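Side-chain contacts in transcriptional protein SWT1 (Saccharomyces cerevisiae, PDB 4PQZ), which is involved in transcription, probably as an activator, and has RNA endonuclease activity, the chain here being its C-terminal HEPN domain: residues H56-R59 / K60-E64; E64-F68 / I69-P73; K153-H156 / E157-S161. All coordinates share one frame; numbering follows the deposited sequence.

Contact 1 (H56-R59 / K60-E64)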
ATOM      1  N   HIS A  56     -11.313   0.606  -3.099  1.00 54.57           N
ATOM      2  CA  HIS A  56     -12.127  -0.493  -3.612  1.00 60.72           C
ATOM      3  C   HIS A  56     -12.801  -1.285  -2.490  1.00 44.77           C
ATOM      4  O   HIS A  56     -13.962  -1.692  -2.588  1.00 51.41           O
ATOM      5  CB  HIS A  56     -11.260  -1.429  -4.486  1.00 46.47           C
ATOM      6  CG  HIS A  56     -12.048  -2.205  -5.489  1.00 53.42           C
ATOM      7  ND1 HIS A  56     -12.428  -3.520  -5.291  1.00 66.97           N
ATOM      8  CD2 HIS A  56     -12.541  -1.853  -6.699  1.00 65.07           C
ATOM      9  CE1 HIS A  56     -13.113  -3.941  -6.334  1.00 77.81           C
ATOM     10  NE2 HIS A  56     -13.198  -2.947  -7.209  1.00 75.67           N
ATOM     11  N   THR A  57     -12.044  -1.507  -1.430  1.00 42.82           N
ATOM     12  CA  THR A  57     -12.527  -2.255  -0.284  1.00 47.04           C
ATOM     13  C   THR A  57     -13.599  -1.442   0.492  1.00 53.33           C
ATOM     14  O   THR A  57     -14.634  -1.983   0.886  1.00 44.42           O
ATOM     15  CB  THR A  57     -11.327  -2.684   0.597  1.00 36.60           C
ATOM     16  OG1 THR A  57     -10.738  -3.886   0.073  1.00 44.05           O
ATOM     17  CG2 THR A  57     -11.728  -2.881   2.078  1.00 38.43           C
ATOM     18  N   LEU A  58     -13.365  -0.143   0.661  1.00 47.36           N
ATOM     19  CA  LEU A  58     -14.301   0.720   1.383  1.00 61.31           C
ATOM     20  C   LEU A  58     -15.618   0.905   0.631  1.00 60.53           C
ATOM     21  O   LEU A  58     -16.699   0.810   1.216  1.00 50.04           O
ATOM     22  CB  LEU A  58     -13.673   2.079   1.682  1.00 50.25           C
ATOM     23  CG  LEU A  58     -12.985   2.262   3.045  1.00 51.30           C
ATOM     24  CD1 LEU A  58     -13.692   1.497   4.099  1.00 39.85           C
ATOM     25  CD2 LEU A  58     -11.675   1.710   3.021  1.00 47.57           C
ATOM     26  N   ARG A  59     -15.512   1.167  -0.669  1.00 55.43           N
ATOM     27  CA  ARG A  59     -16.673   1.298  -1.531  1.00 59.31           C
ATOM     28  C   ARG A  59     -17.499   0.009  -1.591  1.00 54.08           C
ATOM     29  O   ARG A  59     -18.723   0.054  -1.699  1.00 62.85           O
ATOM     30  CB  ARG A  59     -16.242   1.727  -2.930  1.00 65.77           C
ATOM     31  CG  ARG A  59     -15.818   3.186  -3.027  1.00 55.84           C
ATOM     32  CD  ARG A  59     -15.539   3.540  -4.482  1.00 51.54           C
ATOM     33  NE  ARG A  59     -15.112   4.925  -4.669  1.00 63.21           N
ATOM     34  CZ  ARG A  59     -15.945   5.947  -4.849  1.00 73.73           C
ATOM     35  NH1 ARG A  59     -17.262   5.746  -4.847  1.00 61.80           N
ATOM     36  NH2 ARG A  59     -15.464   7.176  -5.016  1.00 76.44           N
ATOM     37  N   LYS A  60     -16.836  -1.135  -1.515  1.00 46.54           N
ATOM     38  CA  LYS A  60     -17.539  -2.421  -1.507  1.00 55.13           C
ATOM     39  C   LYS A  60     -18.240  -2.724  -0.174  1.00 50.20           C
ATOM     40  O   LYS A  60     -19.371  -3.228  -0.153  1.00 48.56           O
ATOM     41  CB  LYS A  60     -16.609  -3.574  -1.909  1.00 57.92           C
ATOM     42  CG  LYS A  60     -17.317  -4.925  -1.982  1.00 67.14           C
ATOM     43  CD  LYS A  60     -16.584  -5.909  -2.893  1.00 86.12           C
ATOM     44  CE  LYS A  60     -17.407  -7.178  -3.077  1.00 99.62           C
ATOM     45  NZ  LYS A  60     -18.844  -6.866  -3.369  1.00101.23           N
ATOM     46  N   GLU A  61     -17.580  -2.409   0.934  1.00 50.89           N
ATOM     47  CA  GLU A  61     -18.235  -2.489   2.240  1.00 50.26           C
ATOM     48  C   GLU A  61     -19.432  -1.519   2.398  1.00 56.38           C
ATOM     49  O   GLU A  61     -20.500  -1.915   2.872  1.00 46.41           O
ATOM     50  CB  GLU A  61     -17.226  -2.254   3.363  1.00 45.13           C
ATOM     51  CG  GLU A  61     -17.748  -2.581   4.756  1.00 57.33           C
ATOM     52  CD  GLU A  61     -17.955  -4.071   4.984  1.00 67.44           C
ATOM     53  OE1 GLU A  61     -17.587  -4.874   4.098  1.00 74.56           O
ATOM     54  OE2 GLU A  61     -18.494  -4.435   6.054  1.00 66.59           O
ATOM     55  N   TYR A  62     -19.257  -0.267   1.979  1.00 55.83           N
ATOM     56  CA  TYR A  62     -20.172   0.816   2.369  1.00 55.79           C
ATOM     57  C   TYR A  62     -21.039   1.405   1.250  1.00 64.47           C
ATOM     58  O   TYR A  62     -22.112   1.972   1.517  1.00 56.24           O
ATOM     59  CB  TYR A  62     -19.401   1.917   3.120  1.00 42.93           C
ATOM     60  CG  TYR A  62     -18.874   1.416   4.447  1.00 39.47           C
ATOM     61  CD1 TYR A  62     -19.761   1.077   5.456  1.00 51.27           C
ATOM     62  CD2 TYR A  62     -17.511   1.250   4.682  1.00 37.53           C
ATOM     63  CE1 TYR A  62     -19.335   0.605   6.659  1.00 39.48           C
ATOM     64  CE2 TYR A  62     -17.060   0.770   5.911  1.00 44.72           C
ATOM     65  CZ  TYR A  62     -17.987   0.447   6.898  1.00 41.90           C
ATOM     66  OH  TYR A  62     -17.618  -0.028   8.127  1.00 48.34           O
ATOM     67  N   GLY A  63     -20.583   1.258   0.005  1.00 68.28           N
ATOM     68  CA  GLY A  63     -21.353   1.680  -1.158  1.00 64.83           C
ATOM     69  C   GLY A  63     -21.747   3.143  -1.156  1.00 70.38           C
ATOM     70  O   GLY A  63     -20.896   4.030  -1.144  1.00 81.77           O
ATOM     71  N   GLU A  64     -23.054   3.383  -1.175  1.00 75.29           N
ATOM     72  CA  GLU A  64     -23.625   4.721  -1.058  1.00 85.39           C
ATOM     73  C   GLU A  64     -23.185   5.457   0.213  1.00 86.04           C
ATOM     74  O   GLU A  64     -23.037   6.687   0.229  1.00 73.85           O
ATOM     75  CB  GLU A  64     -25.147   4.619  -1.034  1.00 92.77           C
ATOM     76  CG  GLU A  64     -25.829   4.717  -2.379  1.00104.66           C
ATOM     77  CD  GLU A  64     -27.297   5.089  -2.233  1.00113.27           C
ATOM     78  OE1 GLU A  64     -27.936   4.614  -1.269  1.00113.66           O
ATOM     79  OE2 GLU A  64     -27.805   5.872  -3.067  1.00113.37           O
TER

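Contact 2 (E64-F68 / I69-P73)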
ATOM      1  N   GLU A  64     -23.054   3.383  -1.175  1.00 75.29           N
ATOM      2  CA  GLU A  64     -23.625   4.721  -1.058  1.00 85.39           C
ATOM      3  C   GLU A  64     -23.185   5.457   0.213  1.00 86.04           C
ATOM      4  O   GLU A  64     -23.037   6.687   0.229  1.00 73.85           O
ATOM      5  CB  GLU A  64     -25.147   4.619  -1.034  1.00 92.77           C
ATOM      6  CG  GLU A  64     -25.829   4.717  -2.379  1.00104.66           C
ATOM      7  CD  GLU A  64     -27.297   5.089  -2.233  1.00113.27           C
ATOM      8  OE1 GLU A  64     -27.936   4.614  -1.269  1.00113.66           O
ATOM      9  OE2 GLU A  64     -27.805   5.872  -3.067  1.00113.37           O
ATOM     10  N   ASP A  65     -22.994   4.705   1.289  1.00 83.32           N
ATOM     11  CA  ASP A  65     -22.848   5.325   2.601  1.00 69.00           C
ATOM     12  C   ASP A  65     -21.420   5.779   2.910  1.00 51.11           C
ATOM     13  O   ASP A  65     -21.077   5.955   4.073  1.00 58.03           O
ATOM     14  CB  ASP A  65     -23.391   4.395   3.701  1.00 53.11           C
ATOM     15  CG  ASP A  65     -24.875   4.067   3.509  1.00 60.61           C
ATOM     16  OD1 ASP A  65     -25.338   2.994   3.964  1.00 52.68           O
ATOM     17  OD2 ASP A  65     -25.579   4.888   2.884  1.00 69.71           O
ATOM     18  N   ILE A  66     -20.595   5.990   1.879  1.00 55.51           N
ATOM     19  CA  ILE A  66     -19.173   6.291   2.124  1.00 63.71           C
ATOM     20  C   ILE A  66     -18.916   7.693   2.666  1.00 62.38           C
ATOM     21  O   ILE A  66     -17.935   7.910   3.374  1.00 65.25           O
ATOM     22  CB  ILE A  66     -18.215   6.007   0.908  1.00 68.93           C
ATOM     23  CG1 ILE A  66     -18.580   6.845  -0.323  1.00 64.78           C
ATOM     24  CG2 ILE A  66     -18.099   4.499   0.611  1.00 52.78           C
ATOM     25  CD1 ILE A  66     -17.415   6.954  -1.316  1.00 64.19           C
ATOM     26  N   GLY A  67     -19.784   8.640   2.320  1.00 59.03           N
ATOM     27  CA  GLY A  67     -19.718   9.975   2.891  1.00 58.02           C
ATOM     28  C   GLY A  67     -20.131   9.921   4.350  1.00 61.03           C
ATOM     29  O   GLY A  67     -19.603  10.654   5.191  1.00 68.74           O
ATOM     30  N   PHE A  68     -21.076   9.032   4.642  1.00 56.23           N
ATOM     31  CA  PHE A  68     -21.582   8.830   5.997  1.00 63.36           C
ATOM     32  C   PHE A  68     -20.521   8.241   6.936  1.00 68.26           C
ATOM     33  O   PHE A  68     -20.489   8.558   8.120  1.00 57.63           O
ATOM     34  CB  PHE A  68     -22.846   7.958   5.967  1.00 62.70           C
ATOM     35  CG  PHE A  68     -23.414   7.648   7.329  1.00 66.49           C
ATOM     36  CD1 PHE A  68     -24.055   8.635   8.080  1.00 71.82           C
ATOM     37  CD2 PHE A  68     -23.337   6.361   7.848  1.00 53.59           C
ATOM     38  CE1 PHE A  68     -24.587   8.347   9.335  1.00 58.30           C
ATOM     39  CE2 PHE A  68     -23.870   6.065   9.093  1.00 58.51           C
ATOM     40  CZ  PHE A  68     -24.494   7.064   9.846  1.00 55.43           C
ATOM     41  N   ILE A  69     -19.645   7.390   6.421  1.00 54.31           N
ATOM     42  CA  ILE A  69     -18.572   6.853   7.274  1.00 47.58           C
ATOM     43  C   ILE A  69     -17.238   7.546   7.039  1.00 46.92           C
ATOM     44  O   ILE A  69     -16.178   6.964   7.269  1.00 66.76           O
ATOM     45  CB  ILE A  69     -18.434   5.306   7.190  1.00 51.83           C
ATOM     46  CG1 ILE A  69     -18.549   4.812   5.748  1.00 47.14           C
ATOM     47  CG2 ILE A  69     -19.486   4.619   8.042  1.00 53.94           C
ATOM     48  CD1 ILE A  69     -17.225   4.796   4.998  1.00 53.81           C
ATOM     49  N   ASP A  70     -17.307   8.800   6.590  1.00 51.14           N
ATOM     50  CA  ASP A  70     -16.128   9.679   6.476  1.00 64.90           C
ATOM     51  C   ASP A  70     -14.990   9.176   5.567  1.00 68.63           C
ATOM     52  O   ASP A  70     -13.813   9.479   5.795  1.00 53.50           O
ATOM     53  CB  ASP A  70     -15.572  10.050   7.860  1.00 50.18           C
ATOM     54  CG  ASP A  70     -16.616  10.684   8.754  1.00 59.01           C
ATOM     55  OD1 ASP A  70     -17.193  11.724   8.347  1.00 63.23           O
ATOM     56  OD2 ASP A  70     -16.861  10.132   9.851  1.00 59.30           O
ATOM     57  N   TYR A  71     -15.331   8.420   4.534  1.00 60.81           N
ATOM     58  CA  TYR A  71     -14.347   8.161   3.499  1.00 63.00           C
ATOM     59  C   TYR A  71     -14.612   9.036   2.279  1.00 69.47           C
ATOM     60  O   TYR A  71     -15.549   8.781   1.516  1.00 78.98           O
ATOM     61  CB  TYR A  71     -14.294   6.682   3.100  1.00 54.91           C
ATOM     62  CG  TYR A  71     -13.525   6.474   1.816  1.00 53.16           C
ATOM     63  CD1 TYR A  71     -12.184   6.836   1.724  1.00 58.96           C
ATOM     64  CD2 TYR A  71     -14.141   5.946   0.694  1.00 54.01           C
ATOM     65  CE1 TYR A  71     -11.479   6.674   0.557  1.00 56.86           C
ATOM     66  CE2 TYR A  71     -13.443   5.772  -0.487  1.00 66.77           C
ATOM     67  CZ  TYR A  71     -12.110   6.138  -0.548  1.00 63.49           C
ATOM     68  OH  TYR A  71     -11.412   5.978  -1.720  1.00 58.32           O
ATOM     69  N   ASN A  72     -13.799  10.076   2.108  1.00 68.88           N
ATOM     70  CA  ASN A  72     -13.770  10.808   0.843  1.00 81.11           C
ATOM     71  C   ASN A  72     -12.485  10.501   0.067  1.00 79.24           C
ATOM     72  O   ASN A  72     -11.386  10.743   0.580  1.00 77.76           O
ATOM     73  CB  ASN A  72     -13.913  12.320   1.063  1.00 96.86           C
ATOM     74  CG  ASN A  72     -14.473  13.039  -0.168  1.00110.89           C
ATOM     75  OD1 ASN A  72     -13.771  13.247  -1.161  1.00111.83           O
ATOM     76  ND2 ASN A  72     -15.742  13.426  -0.100  1.00118.21           N
ATOM     77  N   PRO A  73     -12.628   9.959  -1.153  1.00 82.20           N
ATOM     78  CA  PRO A  73     -11.526   9.561  -2.042  1.00 79.06           C
ATOM     79  C   PRO A  73     -10.468  10.665  -2.206  1.00 79.69           C
ATOM     80  O   PRO A  73      -9.272  10.384  -2.311  1.00 67.45           O
ATOM     81  CB  PRO A  73     -12.237   9.297  -3.365  1.00 77.67           C
ATOM     82  CG  PRO A  73     -13.596   8.811  -2.951  1.00 73.31           C
ATOM     83  CD  PRO A  73     -13.945   9.603  -1.708  1.00 79.69           C
TER

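Contact 3 (K153-H156 / E157-S161)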
ATOM      1  N   LYS A 153       2.224  -8.621 -11.492  1.00 52.25           N
ATOM      2  CA  LYS A 153       2.912  -7.979 -12.598  1.00 56.51           C
ATOM      3  C   LYS A 153       3.579  -6.672 -12.170  1.00 55.90           C
ATOM      4  O   LYS A 153       4.693  -6.364 -12.584  1.00 72.20           O
ATOM      5  CB  LYS A 153       1.935  -7.731 -13.750  1.00 60.54           C
ATOM      6  CG  LYS A 153       2.489  -6.867 -14.860  1.00 73.69           C
ATOM      7  CD  LYS A 153       1.393  -6.410 -15.810  1.00 75.57           C
ATOM      8  CE  LYS A 153       1.797  -5.132 -16.545  1.00 92.06           C
ATOM      9  NZ  LYS A 153       3.102  -5.245 -17.266  1.00 98.13           N
ATOM     10  N   GLN A 154       2.898  -5.907 -11.333  1.00 60.87           N
ATOM     11  CA  GLN A 154       3.414  -4.614 -10.901  1.00 66.82           C
ATOM     12  C   GLN A 154       4.564  -4.770  -9.896  1.00 59.40           C
ATOM     13  O   GLN A 154       5.546  -4.022  -9.933  1.00 59.35           O
ATOM     14  CB  GLN A 154       2.284  -3.776 -10.313  1.00 70.50           C
ATOM     15  CG  GLN A 154       2.281  -2.329 -10.760  1.00 86.15           C
ATOM     16  CD  GLN A 154       1.068  -1.587 -10.247  1.00105.04           C
ATOM     17  OE1 GLN A 154       0.033  -2.192  -9.957  1.00105.31           O
ATOM     18  NE2 GLN A 154       1.188  -0.268 -10.120  1.00114.29           N
ATOM     19  N   ILE A 155       4.426  -5.760  -9.014  1.00 57.38           N
ATOM     20  CA  ILE A 155       5.441  -6.148  -8.028  1.00 55.07           C
ATOM     21  C   ILE A 155       6.736  -6.622  -8.707  1.00 57.74           C
ATOM     22  O   ILE A 155       7.837  -6.289  -8.263  1.00 71.44           O
ATOM     23  CB  ILE A 155       4.890  -7.265  -7.073  1.00 50.27           C
ATOM     24  CG1 ILE A 155       3.839  -6.696  -6.103  1.00 49.31           C
ATOM     25  CG2 ILE A 155       6.014  -7.969  -6.323  1.00 45.79           C
ATOM     26  CD1 ILE A 155       3.229  -7.737  -5.133  1.00 36.46           C
ATOM     27  N   HIS A 156       6.593  -7.388  -9.783  1.00 59.92           N
ATOM     28  CA  HIS A 156       7.744  -7.891 -10.540  1.00 60.40           C
ATOM     29  C   HIS A 156       8.539  -6.724 -11.125  1.00 61.95           C
ATOM     30  O   HIS A 156       9.759  -6.653 -10.966  1.00 53.02           O
ATOM     31  CB  HIS A 156       7.305  -8.855 -11.651  1.00 56.44           C
ATOM     32  CG  HIS A 156       8.431  -9.321 -12.531  1.00 81.69           C
ATOM     33  ND1 HIS A 156       9.182 -10.449 -12.258  1.00 80.43           N
ATOM     34  CD2 HIS A 156       8.937  -8.807 -13.681  1.00 78.05           C
ATOM     35  CE1 HIS A 156      10.094 -10.608 -13.196  1.00 81.22           C
ATOM     36  NE2 HIS A 156       9.971  -9.623 -14.072  1.00 81.41           N
ATOM     37  N   GLU A 157       7.839  -5.799 -11.775  1.00 55.85           N
ATOM     38  CA  GLU A 157       8.475  -4.587 -12.288  1.00 60.51           C
ATOM     39  C   GLU A 157       9.183  -3.767 -11.199  1.00 76.22           C
ATOM     40  O   GLU A 157      10.244  -3.190 -11.442  1.00 82.10           O
ATOM     41  CB  GLU A 157       7.457  -3.709 -13.017  1.00 60.37           C
ATOM     42  CG  GLU A 157       6.701  -4.407 -14.121  1.00 79.90           C
ATOM     43  CD  GLU A 157       5.824  -3.447 -14.894  1.00101.41           C
ATOM     44  OE1 GLU A 157       6.269  -2.301 -15.120  1.00112.59           O
ATOM     45  OE2 GLU A 157       4.692  -3.830 -15.263  1.00107.20           O
ATOM     46  N   TRP A 158       8.601  -3.712 -10.002  1.00 74.74           N
ATOM     47  CA  TRP A 158       9.229  -2.988  -8.901  1.00 65.12           C
ATOM     48  C   TRP A 158      10.541  -3.630  -8.492  1.00 69.56           C
ATOM     49  O   TRP A 158      11.559  -2.944  -8.381  1.00 75.21           O
ATOM     50  CB  TRP A 158       8.316  -2.922  -7.682  1.00 57.61           C
ATOM     51  CG  TRP A 158       7.079  -2.106  -7.886  1.00 59.67           C
ATOM     52  CD1 TRP A 158       6.869  -1.142  -8.837  1.00 58.98           C
ATOM     53  CD2 TRP A 158       5.873  -2.192  -7.124  1.00 55.46           C
ATOM     54  NE1 TRP A 158       5.599  -0.623  -8.707  1.00 56.05           N
ATOM     55  CE2 TRP A 158       4.970  -1.250  -7.663  1.00 58.50           C
ATOM     56  CE3 TRP A 158       5.466  -2.975  -6.036  1.00 52.33           C
ATOM     57  CZ2 TRP A 158       3.685  -1.071  -7.147  1.00 62.19           C
ATOM     58  CZ3 TRP A 158       4.193  -2.793  -5.523  1.00 51.31           C
ATOM     59  CH2 TRP A 158       3.317  -1.851  -6.080  1.00 57.80           C
ATOM     60  N   LYS A 159      10.494  -4.942  -8.250  1.00 65.54           N
ATOM     61  CA  LYS A 159      11.663  -5.728  -7.835  1.00 79.92           C
ATOM     62  C   LYS A 159      12.812  -5.639  -8.843  1.00 69.60           C
ATOM     63  O   LYS A 159      13.949  -5.333  -8.478  1.00 76.91           O
ATOM     64  CB  LYS A 159      11.297  -7.203  -7.643  1.00 86.14           C
ATOM     65  CG  LYS A 159      10.549  -7.521  -6.378  1.00 80.84           C
ATOM     66  CD  LYS A 159      10.219  -8.992  -6.301  1.00 86.53           C
ATOM     67  CE  LYS A 159       9.539  -9.354  -5.015  1.00 93.50           C
ATOM     68  NZ  LYS A 159       8.828 -10.675  -5.129  1.00 96.31           N
ATOM     69  N   THR A 160      12.506  -5.876 -10.115  1.00 70.23           N
ATOM     70  CA  THR A 160      13.542  -5.924 -11.136  1.00 83.60           C
ATOM     71  C   THR A 160      14.173  -4.547 -11.303  1.00 89.57           C
ATOM     72  O   THR A 160      15.385  -4.443 -11.404  1.00100.95           O
ATOM     73  CB  THR A 160      13.019  -6.490 -12.474  1.00 86.54           C
ATOM     74  OG1 THR A 160      12.079  -5.582 -13.061  1.00 86.44           O
ATOM     75  CG2 THR A 160      12.348  -7.840 -12.248  1.00 83.79           C
ATOM     76  N   SER A 161      13.359  -3.493 -11.280  1.00 81.54           N
ATOM     77  CA  SER A 161      13.876  -2.127 -11.375  1.00 87.21           C
ATOM     78  C   SER A 161      14.726  -1.763 -10.152  1.00 96.36           C
ATOM     79  O   SER A 161      15.611  -0.909 -10.217  1.00101.75           O
ATOM     80  CB  SER A 161      12.730  -1.119 -11.557  1.00 85.97           C
ATOM     81  OG  SER A 161      12.077  -1.289 -12.815  1.00 80.51           O
TER

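Contact 1 (H56-R59 / K60-E64)
Leu-58 and Tyr-62 carry the apolar part. They stand one helical turn apart and run out from the helix together. Methyl CD1 of Leu-58 sits at the edge of the Tyr-62 ring, in its plane, 3.9 Å from CD2 of Tyr-62. Chi1 of Tyr-62 is -66°, which puts CG beside the backbone N and brings CD2 of Tyr-62 to 3.6 Å from O of Leu-58. One face of the ring takes CG of Glu-61, nearer the ring's border than its middle. Leu-58 also packs on Phe-94 and Tyr-62 on Ser-92, both of helix 90-97.

The contact lies on the last turns of helix 35-62 in the all-helical HEPN fold. Gly-63 is the first residue to leave helical angles, with positive phi (57°).

Four backbone bonds follow the i to i+4 pattern. The two inner ones run from Glu-61 N to Thr-57 O (3.0 Å) and from Tyr-62 N to Leu-58 O (2.9 Å). Lys-60 N reaches His-56 O from above the carbonyl plane. Gly-63 N does the same to Arg-59 O at 2.8 Å, with a bent N-H angle of 135°.

Among the charged groups, the extended side chain of Arg-59 leans back toward the preceding turn, and its NE forms a salt bridge with OD1 of Asp-55.

Contact 2 (E64-F68 / I69-P73)
The amide N of Tyr-71 donates to O of Ile-66 at 2.9 Å, nearly along the C=O axis. This bond spans five residues. A weak one lies inside it, from Asp-70 N to Gly-67 O at 3.3 Å, and closes a type I beta turn. Just before it, Ile-69 N bonds to Asp-65 O at 3.1 Å.

The side chains of Ile-66 and Tyr-71 run together in the same direction beside the five-residue bond. CD1 of Ile-66 lies 4.0 Å from CD2 of the Tyr-71 ring. With chi1 at 61°, CG1 of Ile-66 is tucked over its own backbone, and CD1 reaches both that ring and CD of Pro-73 (4.4 Å). N of Pro-73 stands over one face of the Tyr-71 ring. Ile-69 folds back over the turn, and its CD1 is 3.6 Å from O of Ile-66. The hydroxyl of Tyr-71 is bonded to Asp-55 of helix 35-62, which ties the loop to that helix.

The short run 66-68 has helical angles but not a helix's regular bonds. It ends in a Schellman motif, made by the nested bonds and left-handed Asp-70 (phi 59°), with the apolar contact of Ile-66 and Tyr-71 that often accompanies it.

Contact 3 (K153-H156 / E157-S161)
Residues 153-161 form a regular helix, with successive i to i+4 bonds such as Lys-159 N to Ile-155 O at 3.0 Å. Lys-153 and Glu-157 make a salt bridge one turn apart, NZ of Lys-153 to OE2 of Glu-157 at 2.9 Å. The lysine chain runs out from the helix and bends at its last torsion (chi4 55°), which turns NZ toward the carboxylate. NZ meets OE2 on the anti side, 32° out of the carboxylate plane.

His-156 and Thr-160 form a CH-pi contact. Methyl CG2 of Thr-160 lies over one face of the imidazole, 3.7 Å from the centroid of the His-156 ring. The nearest ring atom is NE2 of His-156, 3.5 Å from CG2 of Thr-160.

Trp-158 lies back against the preceding turn. O of Gln-154 stands over one face of the indole, 3.2 Å from CG of Trp-158. Farther along the ring, CZ2 of Trp-158 touches the Gln-154 side chain, with the amide and indole planes 52° apart. CZ3 of Trp-158 meets CG1 of Ile-155 at 4.0 Å. The indole NE1 is held by Gln-45 of helix 35-62, and Lys-159 NZ forms a salt bridge with Glu-133 of helix 122-139.

Ser-161 donates both N and OG to O of Glu-157, from opposite faces of the carbonyl plane.

The helix thus has a polar side carrying the salt bridge and an inner side, with Ile-155 and Trp-158, that packs on helices 35-62 and 122-139, as befits a helix of the HEPN bundle.

Contacts 1 and 2 are neighbours and share Glu-64, with centres 9 Å apart. The loop of contact 2 doubles back onto the helix end of contact 1. CD1 of Ile-69 packs at 3.6 Å from CD2 of Tyr-62, and CD1 of Ile-66 lies 3.7 Å from NH1 of Arg-59. Asp-55 joins them further, since it binds both Arg-59 and Tyr-71. Contact 3 lies on the opposite side of the chain's centre. Its centre is about 28 Å from that of contact 1 and about 33 Å from that of contact 2, and they do not meet. Helix 35-62 connects them: it ends in contact 1, and its earlier residues Gln-45 and Val-46 meet Trp-158.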